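Local coordinates for glycosyl hydrolase family 2, TIM barrel domain protein (Faecalibacterium prausnitzii A2-165, PDB 6ED2) that probably hydrolyses beta-glucuronides, releasing glucuronic acid, as a tetrameric gut-bacterial glycosidase of family 2, at residues 37-42 and 201-206; 88-93 and 161-166; 171-176 and 185-190. All coordinates share one frame; numbering follows the deposited sequence.

Contact 1: residues 37-42 and 201-206; sequences RRLIGL and WLMALP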
ATOM      1  N   ARG A  37     -27.756  44.627   5.649  1.00 28.15           N
ATOM      2  CA  ARG A  37     -27.931  43.263   6.132  1.00 30.72           C
ATOM      3  C   ARG A  37     -26.790  42.891   7.065  1.00 32.41           C
ATOM      4  O   ARG A  37     -25.618  43.152   6.764  1.00 30.66           O
ATOM      5  CB  ARG A  37     -28.003  42.279   4.965  1.00 29.91           C
ATOM      6  CG  ARG A  37     -29.179  42.555   4.005  1.00 30.47           C
ATOM      7  CD  ARG A  37     -29.220  41.526   2.873  1.00 31.53           C
ATOM      8  NE  ARG A  37     -30.318  41.778   1.934  1.00 36.34           N
ATOM      9  CZ  ARG A  37     -30.944  40.819   1.256  1.00 32.77           C
ATOM     10  NH1 ARG A  37     -30.576  39.546   1.416  1.00 26.80           N
ATOM     11  NH2 ARG A  37     -31.936  41.128   0.423  1.00 27.97           N
ATOM     12  N   ARG A  38     -27.133  42.286   8.187  1.00 28.73           N
ATOM     13  CA  ARG A  38     -26.148  41.735   9.103  1.00 32.60           C
ATOM     14  C   ARG A  38     -26.060  40.232   8.895  1.00 32.69           C
ATOM     15  O   ARG A  38     -27.032  39.583   8.492  1.00 33.63           O
ATOM     16  CB  ARG A  38     -26.511  42.056  10.553  1.00 26.26           C
ATOM     17  CG  ARG A  38     -26.738  43.537  10.794  1.00 27.33           C
ATOM     18  CD  ARG A  38     -25.604  44.366  10.236  1.00 26.20           C
ATOM     19  NE  ARG A  38     -25.878  45.809  10.330  1.00 34.12           N
ATOM     20  CZ  ARG A  38     -25.853  46.669   9.308  1.00 37.97           C
ATOM     21  NH1 ARG A  38     -25.564  46.255   8.074  1.00 33.57           N
ATOM     22  NH2 ARG A  38     -26.107  47.959   9.520  1.00 33.84           N
ATOM     23  N   LEU A  39     -24.881  39.684   9.177  1.00 30.95           N
ATOM     24  CA  LEU A  39     -24.591  38.281   8.907  1.00 31.20           C
ATOM     25  C   LEU A  39     -23.690  37.730  10.006  1.00 36.18           C
ATOM     26  O   LEU A  39     -22.593  38.251  10.235  1.00 33.18           O
ATOM     27  CB  LEU A  39     -23.928  38.135   7.534  1.00 25.78           C
ATOM     28  CG  LEU A  39     -23.646  36.694   7.106  1.00 30.48           C
ATOM     29  CD1 LEU A  39     -24.934  35.906   7.089  1.00 28.94           C
ATOM     30  CD2 LEU A  39     -22.954  36.659   5.759  1.00 31.50           C
ATOM     31  N   ILE A  40     -24.130  36.659  10.660  1.00 33.21           N
ATOM     32  CA  ILE A  40     -23.355  36.011  11.710  1.00 30.45           C
ATOM     33  C   ILE A  40     -23.340  34.509  11.455  1.00 29.60           C
ATOM     34  O   ILE A  40     -24.396  33.870  11.457  1.00 28.26           O
ATOM     35  CB  ILE A  40     -23.928  36.307  13.104  1.00 32.25           C
ATOM     36  CG1 ILE A  40     -23.874  37.810  13.382  1.00 37.87           C
ATOM     37  CG2 ILE A  40     -23.142  35.531  14.178  1.00 28.27           C
ATOM     38  CD1 ILE A  40     -24.336  38.194  14.786  1.00 37.77           C
ATOM     39  N   GLY A  41     -22.154  33.943  11.258  1.00 28.22           N
ATOM     40  CA  GLY A  41     -22.050  32.504  11.097  1.00 27.31           C
ATOM     41  C   GLY A  41     -22.257  31.777  12.414  1.00 27.45           C
ATOM     42  O   GLY A  41     -21.851  32.243  13.478  1.00 30.64           O
ATOM     43  N   LEU A  42     -22.907  30.619  12.338  1.00 27.14           N
ATOM     44  CA  LEU A  42     -23.172  29.787  13.503  1.00 25.11           C
ATOM     45  C   LEU A  42     -22.441  28.454  13.439  1.00 25.31           C
ATOM     46  O   LEU A  42     -22.772  27.539  14.199  1.00 26.55           O
ATOM     47  CB  LEU A  42     -24.679  29.546  13.657  1.00 29.59           C
ATOM     48  CG  LEU A  42     -25.613  30.765  13.763  1.00 32.86           C
ATOM     49  CD1 LEU A  42     -27.036  30.299  13.968  1.00 25.02           C
ATOM     50  CD2 LEU A  42     -25.213  31.670  14.921  1.00 25.33           C
ATOM     51  N   TRP A 201     -26.380  30.203   9.177  1.00 28.44           N
ATOM     52  CA  TRP A 201     -26.214  31.645   9.293  1.00 26.37           C
ATOM     53  C   TRP A 201     -27.359  32.273  10.063  1.00 29.12           C
ATOM     54  O   TRP A 201     -28.520  31.864   9.952  1.00 29.71           O
ATOM     55  CB  TRP A 201     -26.153  32.351   7.940  1.00 27.72           C
ATOM     56  CG  TRP A 201     -25.140  31.840   6.997  1.00 28.94           C
ATOM     57  CD1 TRP A 201     -25.327  30.895   6.034  1.00 28.38           C
ATOM     58  CD2 TRP A 201     -23.776  32.268   6.886  1.00 28.79           C
ATOM     59  NE1 TRP A 201     -24.164  30.703   5.326  1.00 30.96           N
ATOM     60  CE2 TRP A 201     -23.196  31.534   5.825  1.00 28.17           C
ATOM     61  CE3 TRP A 201     -22.985  33.190   7.585  1.00 30.05           C
ATOM     62  CZ2 TRP A 201     -21.861  31.699   5.440  1.00 30.21           C
ATOM     63  CZ3 TRP A 201     -21.657  33.359   7.198  1.00 30.21           C
ATOM     64  CH2 TRP A 201     -21.108  32.608   6.143  1.00 31.20           C
ATOM     65  N   LEU A 202     -27.013  33.305  10.815  1.00 28.03           N
ATOM     66  CA  LEU A 202     -27.970  34.157  11.493  1.00 29.03           C
ATOM     67  C   LEU A 202     -27.925  35.506  10.796  1.00 32.32           C
ATOM     68  O   LEU A 202     -26.844  36.089  10.634  1.00 28.83           O
ATOM     69  CB  LEU A 202     -27.643  34.283  12.988  1.00 28.44           C
ATOM     70  CG  LEU A 202     -28.469  35.258  13.833  1.00 30.40           C
ATOM     71  CD1 LEU A 202     -29.888  34.758  14.009  1.00 26.53           C
ATOM     72  CD2 LEU A 202     -27.815  35.499  15.196  1.00 29.13           C
ATOM     73  N   MET A 203     -29.088  35.978  10.351  1.00 28.11           N
ATOM     74  CA  MET A 203     -29.166  37.172   9.528  1.00 27.74           C
ATOM     75  C   MET A 203     -30.101  38.194  10.158  1.00 28.11           C
ATOM     76  O   MET A 203     -31.114  37.831  10.762  1.00 30.59           O
ATOM     77  CB  MET A 203     -29.656  36.818   8.118  1.00 30.30           C
ATOM     78  CG  MET A 203     -28.730  35.868   7.354  1.00 36.25           C
ATOM     79  SD  MET A 203     -29.390  35.378   5.734  1.00 33.23           S
ATOM     80  CE  MET A 203     -30.746  34.355   6.236  1.00 24.03           C
ATOM     81  N   ALA A 204     -29.761  39.470  10.011  1.00 29.48           N
ATOM     82  CA  ALA A 204     -30.696  40.561  10.254  1.00 30.99           C
ATOM     83  C   ALA A 204     -30.944  41.229   8.910  1.00 32.28           C
ATOM     84  O   ALA A 204     -30.000  41.703   8.269  1.00 27.82           O
ATOM     85  CB  ALA A 204     -30.151  41.556  11.282  1.00 30.05           C
ATOM     86  N   LEU A 205     -32.199  41.206   8.455  1.00 33.45           N
ATOM     87  CA  LEU A 205     -32.551  41.683   7.120  1.00 29.04           C
ATOM     88  C   LEU A 205     -33.659  42.723   7.210  1.00 27.50           C
ATOM     89  O   LEU A 205     -34.557  42.601   8.054  1.00 30.34           O
ATOM     90  CB  LEU A 205     -33.014  40.518   6.234  1.00 28.23           C
ATOM     91  CG  LEU A 205     -32.095  39.298   6.166  1.00 29.62           C
ATOM     92  CD1 LEU A 205     -32.789  38.158   5.471  1.00 30.85           C
ATOM     93  CD2 LEU A 205     -30.801  39.658   5.459  1.00 26.70           C
ATOM     94  N   PRO A 206     -33.636  43.745   6.363  1.00 27.92           N
ATOM     95  CA  PRO A 206     -34.761  44.691   6.331  1.00 29.35           C
ATOM     96  C   PRO A 206     -36.055  43.961   5.981  1.00 30.34           C
ATOM     97  O   PRO A 206     -36.065  42.984   5.228  1.00 28.90           O
ATOM     98  CB  PRO A 206     -34.367  45.694   5.231  1.00 26.18           C
ATOM     99  CG  PRO A 206     -32.917  45.455   4.960  1.00 26.89           C
ATOM    100  CD  PRO A 206     -32.671  43.997   5.281  1.00 29.98           C
TER
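L39 lies against the indole of W201, and this pairing joins strand 38-41 to strand 201-205. The strands run antiparallel, their axes 4.6 Å apart. Four backbone hydrogen bonds hold them, two each from the pairs R38/A204 and I40/L202; the I40 N to L202 O bond measures 2.8 Å.

The apolar contacts fall on two faces. On one, L39 CD1 reaches W201 CE3 at 3.4 Å and M203 CG at 3.8 Å. L39 sends CG away from its own backbone N (chi1 -177°), which brings both methyls to the six-membered part of the indole, and the CA of G41 lies near the same ring. On the other face, R38 CB meets A204 CB at 3.7 Å and I40 pairs with L202; just past the strand, L42 CD2 packs on L202 CB.

The charged ends lead elsewhere. R37 CD lies 3.6 Å from L205 CD2, and beyond it the guanidinium reaches a salt bridge with D289. R38 turns its NE to E104 of the second subunit. Paired also with strand 109-114, strand 200-205 is an inner strand of the antiparallel sheet in the jelly-roll-like sugar-binding domain of family 2 glycosidases.

Contact 2: residues 88-93 and 161-166; sequences EYCGDF and NNELSE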
ATOM      1  N   GLU A  88     -23.754   4.055  10.836  1.00 28.57           N
ATOM      2  CA  GLU A  88     -24.871   3.620  10.000  1.00 31.01           C
ATOM      3  C   GLU A  88     -26.231   4.052  10.546  1.00 33.59           C
ATOM      4  O   GLU A  88     -27.258   3.601  10.031  1.00 30.48           O
ATOM      5  CB  GLU A  88     -24.838   2.096   9.835  1.00 29.17           C
ATOM      6  CG  GLU A  88     -23.673   1.563   8.986  1.00 29.07           C
ATOM      7  CD  GLU A  88     -23.943   1.641   7.474  1.00 39.53           C
ATOM      8  OE1 GLU A  88     -25.080   1.967   7.075  1.00 41.10           O
ATOM      9  OE2 GLU A  88     -23.020   1.376   6.673  1.00 40.22           O
ATOM     10  N   TYR A  89     -26.265   4.894  11.585  1.00 28.11           N
ATOM     11  CA  TYR A  89     -27.537   5.291  12.179  1.00 29.81           C
ATOM     12  C   TYR A  89     -28.494   5.845  11.131  1.00 29.57           C
ATOM     13  O   TYR A  89     -28.138   6.730  10.335  1.00 25.42           O
ATOM     14  CB  TYR A  89     -27.333   6.343  13.267  1.00 24.96           C
ATOM     15  CG  TYR A  89     -28.652   6.752  13.869  1.00 28.69           C
ATOM     16  CD1 TYR A  89     -29.222   6.005  14.901  1.00 26.80           C
ATOM     17  CD2 TYR A  89     -29.358   7.852  13.384  1.00 28.00           C
ATOM     18  CE1 TYR A  89     -30.440   6.359  15.459  1.00 27.21           C
ATOM     19  CE2 TYR A  89     -30.595   8.212  13.929  1.00 28.56           C
ATOM     20  CZ  TYR A  89     -31.125   7.460  14.966  1.00 30.19           C
ATOM     21  OH  TYR A  89     -32.336   7.807  15.524  1.00 30.29           O
ATOM     22  N   CYS A  90     -29.725   5.344  11.153  1.00 27.63           N
ATOM     23  CA  CYS A  90     -30.743   5.747  10.188  1.00 30.84           C
ATOM     24  C   CYS A  90     -32.026   6.067  10.940  1.00 28.09           C
ATOM     25  O   CYS A  90     -32.592   5.192  11.603  1.00 28.67           O
ATOM     26  CB  CYS A  90     -30.975   4.650   9.144  1.00 34.20           C
ATOM     27  SG  CYS A  90     -32.086   5.162   7.780  1.00 35.11           S
ATOM     28  N   GLY A  91     -32.463   7.311  10.866  1.00 24.83           N
ATOM     29  CA  GLY A  91     -33.657   7.707  11.586  1.00 26.67           C
ATOM     30  C   GLY A  91     -33.594   9.178  11.953  1.00 25.84           C
ATOM     31  O   GLY A  91     -33.012   9.981  11.229  1.00 28.30           O
ATOM     32  N   ASP A  92     -34.230   9.497  13.084  1.00 28.49           N
ATOM     33  CA  ASP A  92     -34.263  10.857  13.625  1.00 27.16           C
ATOM     34  C   ASP A  92     -33.010  11.144  14.453  1.00 29.67           C
ATOM     35  O   ASP A  92     -32.567  10.299  15.240  1.00 27.77           O
ATOM     36  CB  ASP A  92     -35.482  11.034  14.539  1.00 33.57           C
ATOM     37  CG  ASP A  92     -36.796  11.172  13.791  1.00 30.56           C
ATOM     38  OD1 ASP A  92     -36.809  11.417  12.561  1.00 33.50           O
ATOM     39  OD2 ASP A  92     -37.835  11.032  14.465  1.00 34.99           O
ATOM     40  N   PHE A  93     -32.462  12.351  14.300  1.00 26.80           N
ATOM     41  CA  PHE A  93     -31.345  12.812  15.115  1.00 28.39           C
ATOM     42  C   PHE A  93     -31.450  14.326  15.283  1.00 33.13           C
ATOM     43  O   PHE A  93     -32.024  15.024  14.440  1.00 32.54           O
ATOM     44  CB  PHE A  93     -29.976  12.421  14.505  1.00 28.30           C
ATOM     45  CG  PHE A  93     -29.828  12.768  13.037  1.00 27.35           C
ATOM     46  CD1 PHE A  93     -29.203  13.950  12.649  1.00 22.73           C
ATOM     47  CD2 PHE A  93     -30.314  11.905  12.046  1.00 27.73           C
ATOM     48  CE1 PHE A  93     -29.052  14.290  11.311  1.00 22.67           C
ATOM     49  CE2 PHE A  93     -30.174  12.225  10.695  1.00 26.34           C
ATOM     50  CZ  PHE A  93     -29.540  13.426  10.324  1.00 26.76           C
ATOM     51  N   ASN A 161     -33.631  13.956   9.812  1.00 26.00           N
ATOM     52  CA  ASN A 161     -33.930  12.559   9.523  1.00 25.61           C
ATOM     53  C   ASN A 161     -33.209  12.185   8.235  1.00 27.08           C
ATOM     54  O   ASN A 161     -33.119  13.001   7.313  1.00 26.73           O
ATOM     55  CB  ASN A 161     -35.452  12.345   9.397  1.00 27.49           C
ATOM     56  CG  ASN A 161     -35.827  10.890   9.162  1.00 24.47           C
ATOM     57  OD1 ASN A 161     -35.767  10.407   8.043  1.00 27.43           O
ATOM     58  ND2 ASN A 161     -36.188  10.185  10.224  1.00 26.62           N
ATOM     59  N   ASN A 162     -32.670  10.963   8.174  1.00 26.92           N
ATOM     60  CA  ASN A 162     -31.926  10.544   6.988  1.00 28.44           C
ATOM     61  C   ASN A 162     -32.482   9.266   6.370  1.00 28.93           C
ATOM     62  O   ASN A 162     -31.773   8.584   5.616  1.00 25.24           O
ATOM     63  CB  ASN A 162     -30.443  10.372   7.320  1.00 24.48           C
ATOM     64  CG  ASN A 162     -30.194   9.250   8.305  1.00 25.95           C
ATOM     65  OD1 ASN A 162     -31.128   8.719   8.907  1.00 26.37           O
ATOM     66  ND2 ASN A 162     -28.922   8.884   8.483  1.00 27.82           N
ATOM     67  N   GLU A 163     -33.726   8.920   6.682  1.00 30.20           N
ATOM     68  CA  GLU A 163     -34.334   7.738   6.092  1.00 31.31           C
ATOM     69  C   GLU A 163     -34.567   7.948   4.602  1.00 29.45           C
ATOM     70  O   GLU A 163     -34.802   9.065   4.133  1.00 27.59           O
ATOM     71  CB  GLU A 163     -35.642   7.399   6.802  1.00 29.54           C
ATOM     72  CG  GLU A 163     -35.410   6.858   8.184  1.00 33.98           C
ATOM     73  CD  GLU A 163     -36.684   6.702   9.007  1.00 34.58           C
ATOM     74  OE1 GLU A 163     -36.947   7.560   9.868  1.00 36.70           O
ATOM     75  OE2 GLU A 163     -37.395   5.699   8.828  1.00 39.43           O
ATOM     76  N   LEU A 164     -34.457   6.854   3.857  1.00 30.34           N
ATOM     77  CA  LEU A 164     -34.633   6.845   2.417  1.00 32.08           C
ATOM     78  C   LEU A 164     -35.991   6.258   2.032  1.00 32.27           C
ATOM     79  O   LEU A 164     -36.521   5.370   2.703  1.00 31.07           O
ATOM     80  CB  LEU A 164     -33.513   6.039   1.767  1.00 31.92           C
ATOM     81  CG  LEU A 164     -32.107   6.615   1.965  1.00 32.10           C
ATOM     82  CD1 LEU A 164     -31.082   5.725   1.278  1.00 27.48           C
ATOM     83  CD2 LEU A 164     -32.028   8.059   1.453  1.00 25.85           C
ATOM     84  N   SER A 165     -36.546   6.755   0.929  1.00 33.23           N
ATOM     85  CA  SER A 165     -37.791   6.218   0.385  1.00 32.68           C
ATOM     86  C   SER A 165     -37.766   6.371  -1.129  1.00 32.54           C
ATOM     87  O   SER A 165     -36.827   6.938  -1.700  1.00 31.41           O
ATOM     88  CB  SER A 165     -39.019   6.926   0.967  1.00 25.17           C
ATOM     89  OG  SER A 165     -39.174   8.180   0.318  1.00 31.32           O
ATOM     90  N   GLU A 166     -38.821   5.874  -1.776  1.00 30.53           N
ATOM     91  CA  GLU A 166     -38.969   5.946  -3.219  1.00 34.97           C
ATOM     92  C   GLU A 166     -39.666   7.224  -3.681  1.00 36.56           C
ATOM     93  O   GLU A 166     -39.931   7.370  -4.880  1.00 29.31           O
ATOM     94  CB  GLU A 166     -39.730   4.718  -3.731  1.00 37.19           C
ATOM     95  CG  GLU A 166     -39.066   3.408  -3.341  1.00 40.17           C
ATOM     96  CD  GLU A 166     -39.705   2.187  -3.994  1.00 43.47           C
ATOM     97  OE1 GLU A 166     -40.859   2.290  -4.468  1.00 43.36           O
ATOM     98  OE2 GLU A 166     -39.029   1.133  -4.059  1.00 42.85           O
TER
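N162 holds the loop Y89-G91 with both ends of its side-chain amide, where a single antiparallel non-hydrogen-bonded pair, D92 with N161, marks where strand 92-101 begins and strand 152-161 ends in the sugar-binding domain. Just beyond it, N161 OD1 accepts from E163 N, forming an Asx turn that leads the chain out of the sheet.

The tight part is built on the buried N162. Its ND2 gives a nearly straight bond (176°) to Y89 O at 2.9 Å, in the plane of the amide, while OD1 receives G91 N at 2.8 Å. The backbone N of N162 returns a longer bond to G91 O, so main chain and side chain together clasp G91. CG of N162 sits between its backbone N and carbonyl carbon (chi1 65°), and this turns the amide back over this loop. F93 CE2 closes in on the amide at 3.8 Å from N162 CG, the ring and amide planes steeply inclined. C90 SG packs on E163 CG at 3.8 Å. G91 itself has backbone angles that call for glycine.

Against this buried amide grip and the F93 ring stand the partly exposed D92, N161 and E163. D92 OD2 has S54 as a partner, and R120 binds both N161 OD1 and E163 O. The carboxylates of D92 and E163, probably both charged, share the N161 amide between them: its ND2 meets E163 OE1 at 2.8 Å on the anti lone pair, and D92 OD1 at 2.7 Å from above the carboxylate plane.

Contact 3: residues 171-176 and 185-190; sequences AGTTCT and APYFDF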
ATOM      1  N   ALA A 171     -33.192   8.478  -4.120  1.00 31.40           N
ATOM      2  CA  ALA A 171     -34.171   7.435  -3.838  1.00 28.26           C
ATOM      3  C   ALA A 171     -33.525   6.204  -3.214  1.00 28.21           C
ATOM      4  O   ALA A 171     -32.386   5.840  -3.520  1.00 27.96           O
ATOM      5  CB  ALA A 171     -34.895   7.035  -5.125  1.00 26.98           C
ATOM      6  N   GLY A 172     -34.276   5.545  -2.349  1.00 29.97           N
ATOM      7  CA  GLY A 172     -33.818   4.280  -1.813  1.00 30.04           C
ATOM      8  C   GLY A 172     -34.881   3.718  -0.915  1.00 33.94           C
ATOM      9  O   GLY A 172     -36.050   4.093  -1.016  1.00 33.27           O
ATOM     10  N   THR A 173     -34.478   2.809  -0.035  1.00 32.03           N
ATOM     11  CA  THR A 173     -35.378   2.332   1.004  1.00 33.18           C
ATOM     12  C   THR A 173     -34.586   2.227   2.298  1.00 38.39           C
ATOM     13  O   THR A 173     -33.376   2.483   2.333  1.00 40.26           O
ATOM     14  CB  THR A 173     -36.037   0.994   0.612  1.00 35.44           C
ATOM     15  OG1 THR A 173     -36.924   0.578   1.656  1.00 41.71           O
ATOM     16  CG2 THR A 173     -34.997  -0.108   0.382  1.00 27.08           C
ATOM     17  N   THR A 174     -35.278   1.881   3.376  1.00 41.64           N
ATOM     18  CA  THR A 174     -34.630   1.502   4.620  1.00 42.12           C
ATOM     19  C   THR A 174     -35.042   0.080   4.968  1.00 48.86           C
ATOM     20  O   THR A 174     -36.093  -0.411   4.540  1.00 53.62           O
ATOM     21  CB  THR A 174     -34.988   2.442   5.779  1.00 41.01           C
ATOM     22  OG1 THR A 174     -36.233   2.036   6.338  1.00 54.39           O
ATOM     23  CG2 THR A 174     -35.117   3.872   5.298  1.00 36.69           C
ATOM     24  N   CYS A 175     -34.191  -0.581   5.743  1.00 46.53           N
ATOM     25  CA  CYS A 175     -34.427  -1.948   6.176  1.00 45.21           C
ATOM     26  C   CYS A 175     -34.266  -2.012   7.688  1.00 48.01           C
ATOM     27  O   CYS A 175     -33.675  -1.122   8.307  1.00 42.80           O
ATOM     28  CB  CYS A 175     -33.461  -2.918   5.472  1.00 46.57           C
ATOM     29  SG  CYS A 175     -33.785  -3.068   3.695  1.00 69.70           S
ATOM     30  N   THR A 176     -34.811  -3.063   8.291  1.00 46.64           N
ATOM     31  CA  THR A 176     -34.688  -3.268   9.727  1.00 48.59           C
ATOM     32  C   THR A 176     -33.804  -4.478   9.984  1.00 44.64           C
ATOM     33  O   THR A 176     -34.043  -5.550   9.423  1.00 47.17           O
ATOM     34  CB  THR A 176     -36.058  -3.449  10.381  1.00 49.89           C
ATOM     35  OG1 THR A 176     -36.716  -2.178  10.450  1.00 49.03           O
ATOM     36  CG2 THR A 176     -35.893  -3.983  11.797  1.00 47.03           C
ATOM     37  N   ALA A 185     -30.819   1.661   2.841  1.00 35.22           N
ATOM     38  CA  ALA A 185     -30.550   0.795   1.693  1.00 34.11           C
ATOM     39  C   ALA A 185     -30.702   1.633   0.433  1.00 34.65           C
ATOM     40  O   ALA A 185     -31.766   1.633  -0.201  1.00 37.25           O
ATOM     41  CB  ALA A 185     -31.494  -0.408   1.669  1.00 27.10           C
ATOM     42  N   PRO A 186     -29.661   2.364   0.045  1.00 36.08           N
ATOM     43  CA  PRO A 186     -29.788   3.274  -1.099  1.00 31.26           C
ATOM     44  C   PRO A 186     -29.965   2.519  -2.402  1.00 34.90           C
ATOM     45  O   PRO A 186     -29.464   1.408  -2.565  1.00 29.70           O
ATOM     46  CB  PRO A 186     -28.456   4.036  -1.099  1.00 32.04           C
ATOM     47  CG  PRO A 186     -27.818   3.762   0.227  1.00 31.58           C
ATOM     48  CD  PRO A 186     -28.319   2.412   0.651  1.00 34.28           C
ATOM     49  N   TYR A 187     -30.684   3.144  -3.342  1.00 32.44           N
ATOM     50  CA  TYR A 187     -30.648   2.708  -4.731  1.00 32.69           C
ATOM     51  C   TYR A 187     -29.534   3.395  -5.486  1.00 35.92           C
ATOM     52  O   TYR A 187     -29.512   3.342  -6.723  1.00 33.99           O
ATOM     53  CB  TYR A 187     -31.977   2.984  -5.456  1.00 31.56           C
ATOM     54  CG  TYR A 187     -33.200   2.330  -4.855  1.00 33.08           C
ATOM     55  CD1 TYR A 187     -33.087   1.285  -3.931  1.00 30.33           C
ATOM     56  CD2 TYR A 187     -34.478   2.767  -5.209  1.00 30.75           C
ATOM     57  CE1 TYR A 187     -34.216   0.700  -3.380  1.00 34.22           C
ATOM     58  CE2 TYR A 187     -35.599   2.199  -4.666  1.00 27.81           C
ATOM     59  CZ  TYR A 187     -35.472   1.167  -3.756  1.00 33.04           C
ATOM     60  OH  TYR A 187     -36.596   0.604  -3.226  1.00 32.50           O
ATOM     61  N   PHE A 188     -28.629   4.060  -4.766  1.00 34.20           N
ATOM     62  CA  PHE A 188     -27.553   4.825  -5.370  1.00 30.86           C
ATOM     63  C   PHE A 188     -26.217   4.347  -4.822  1.00 32.14           C
ATOM     64  O   PHE A 188     -26.133   3.663  -3.802  1.00 33.54           O
ATOM     65  CB  PHE A 188     -27.720   6.336  -5.146  1.00 26.26           C
ATOM     66  CG  PHE A 188     -28.069   6.711  -3.740  1.00 29.84           C
ATOM     67  CD1 PHE A 188     -27.066   6.935  -2.793  1.00 31.86           C
ATOM     68  CD2 PHE A 188     -29.397   6.855  -3.358  1.00 27.65           C
ATOM     69  CE1 PHE A 188     -27.385   7.305  -1.475  1.00 24.78           C
ATOM     70  CE2 PHE A 188     -29.741   7.206  -2.052  1.00 25.53           C
ATOM     71  CZ  PHE A 188     -28.733   7.435  -1.104  1.00 30.05           C
ATOM     72  N   ASP A 189     -25.133   4.634  -5.535  0.60 34.17           N
ATOM     73  CA  ASP A 189     -23.869   3.997  -5.157  0.60 32.80           C
ATOM     74  C   ASP A 189     -23.243   4.630  -3.912  0.60 32.84           C
ATOM     75  O   ASP A 189     -22.599   3.923  -3.134  0.60 34.48           O
ATOM     76  CB  ASP A 189     -22.885   4.036  -6.340  0.60 36.79           C
ATOM     77  CG  ASP A 189     -21.662   3.129  -6.144  0.60 35.94           C
ATOM     78  OD1 ASP A 189     -20.719   3.199  -6.973  0.60 31.62           O
ATOM     79  OD2 ASP A 189     -21.634   2.349  -5.171  0.60 36.43           O
ATOM     80  N   PHE A 190     -23.467   5.918  -3.660  1.00 27.27           N
ATOM     81  CA  PHE A 190     -22.680   6.656  -2.681  1.00 32.66           C
ATOM     82  C   PHE A 190     -23.238   6.492  -1.267  1.00 32.67           C
ATOM     83  O   PHE A 190     -24.416   6.181  -1.073  1.00 35.77           O
ATOM     84  CB  PHE A 190     -22.576   8.144  -3.073  1.00 33.93           C
ATOM     85  CG  PHE A 190     -23.901   8.814  -3.386  1.00 32.13           C
ATOM     86  CD1 PHE A 190     -24.526   9.628  -2.437  1.00 28.09           C
ATOM     87  CD2 PHE A 190     -24.487   8.683  -4.636  1.00 30.02           C
ATOM     88  CE1 PHE A 190     -25.729  10.278  -2.719  1.00 29.11           C
ATOM     89  CE2 PHE A 190     -25.690   9.332  -4.931  1.00 31.60           C
ATOM     90  CZ  PHE A 190     -26.309  10.135  -3.963  1.00 25.52           C
TER
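A beta hairpin of strands 172-176 and 182-186 lies in the sugar-binding domain range, and this contact is its open end, where the two strands part. T173 and A185 form the antiparallel hydrogen-bonded pair: T173 N gives a nearly straight bond to A185 O at 3.0 Å, and A185 N answers to T173 O at 2.7 Å. One step outward, G172 CA lies 4.2 Å from P186 CA, a close approach at a glycine. A third backbone bond, from Y187 N to A171 O at 3.2 Å, carries the pairing past the end of strand 182-186.

The Y187 ring covers this end of the hairpin. With CG turned away from its own carbonyl carbon (chi1 -59°), it lies across G172, whose CA stands 3.6 Å from the ring centroid and only 8° off the normal, a well-centred CH-pi contact. Further along, the ring passes T173 CG2, and its hydroxyl is hydrogen-bonded to E166. A185 CB packs on T173 CG2 at 3.7 Å, with C175 SG beyond it.

A171 O has a second neighbour in F188, whose CD2 comes within 3.2 Å with the oxygen near the ring plane, at its edge. P186 CB covers one face of the same ring. The chemistry implies that backbone pairing sets the register, that the close approach of the strands at G172 goes with the absence of a side chain there, and that the CA-H of this glycine is met by the face of the Y187 ring.

In the fold
All three contacts fall within the sugar-binding domain range, but they sit differently in it. Contacts 1 and 2 reach the same antiparallel sheet through neighbouring strands, 38-51 and 92-101, with centres 30 Å apart; contact 3 belongs to a separate two-stranded hairpin. Contact 2 has four of its eight touching residues buried and none exposed, while contacts 1 and 3 each reach one exposed residue. Contact 1, beside the second subunit, relies on regular strand pairing and aliphatic packing, contact 2 on side-chain amides where strands give way to loops, and contact 3 on short pairing beneath an aromatic ring. Contacts 2 and 3 touch: S165 O meets G172 N, and L164 packs on T173 and T174 of the hairpin.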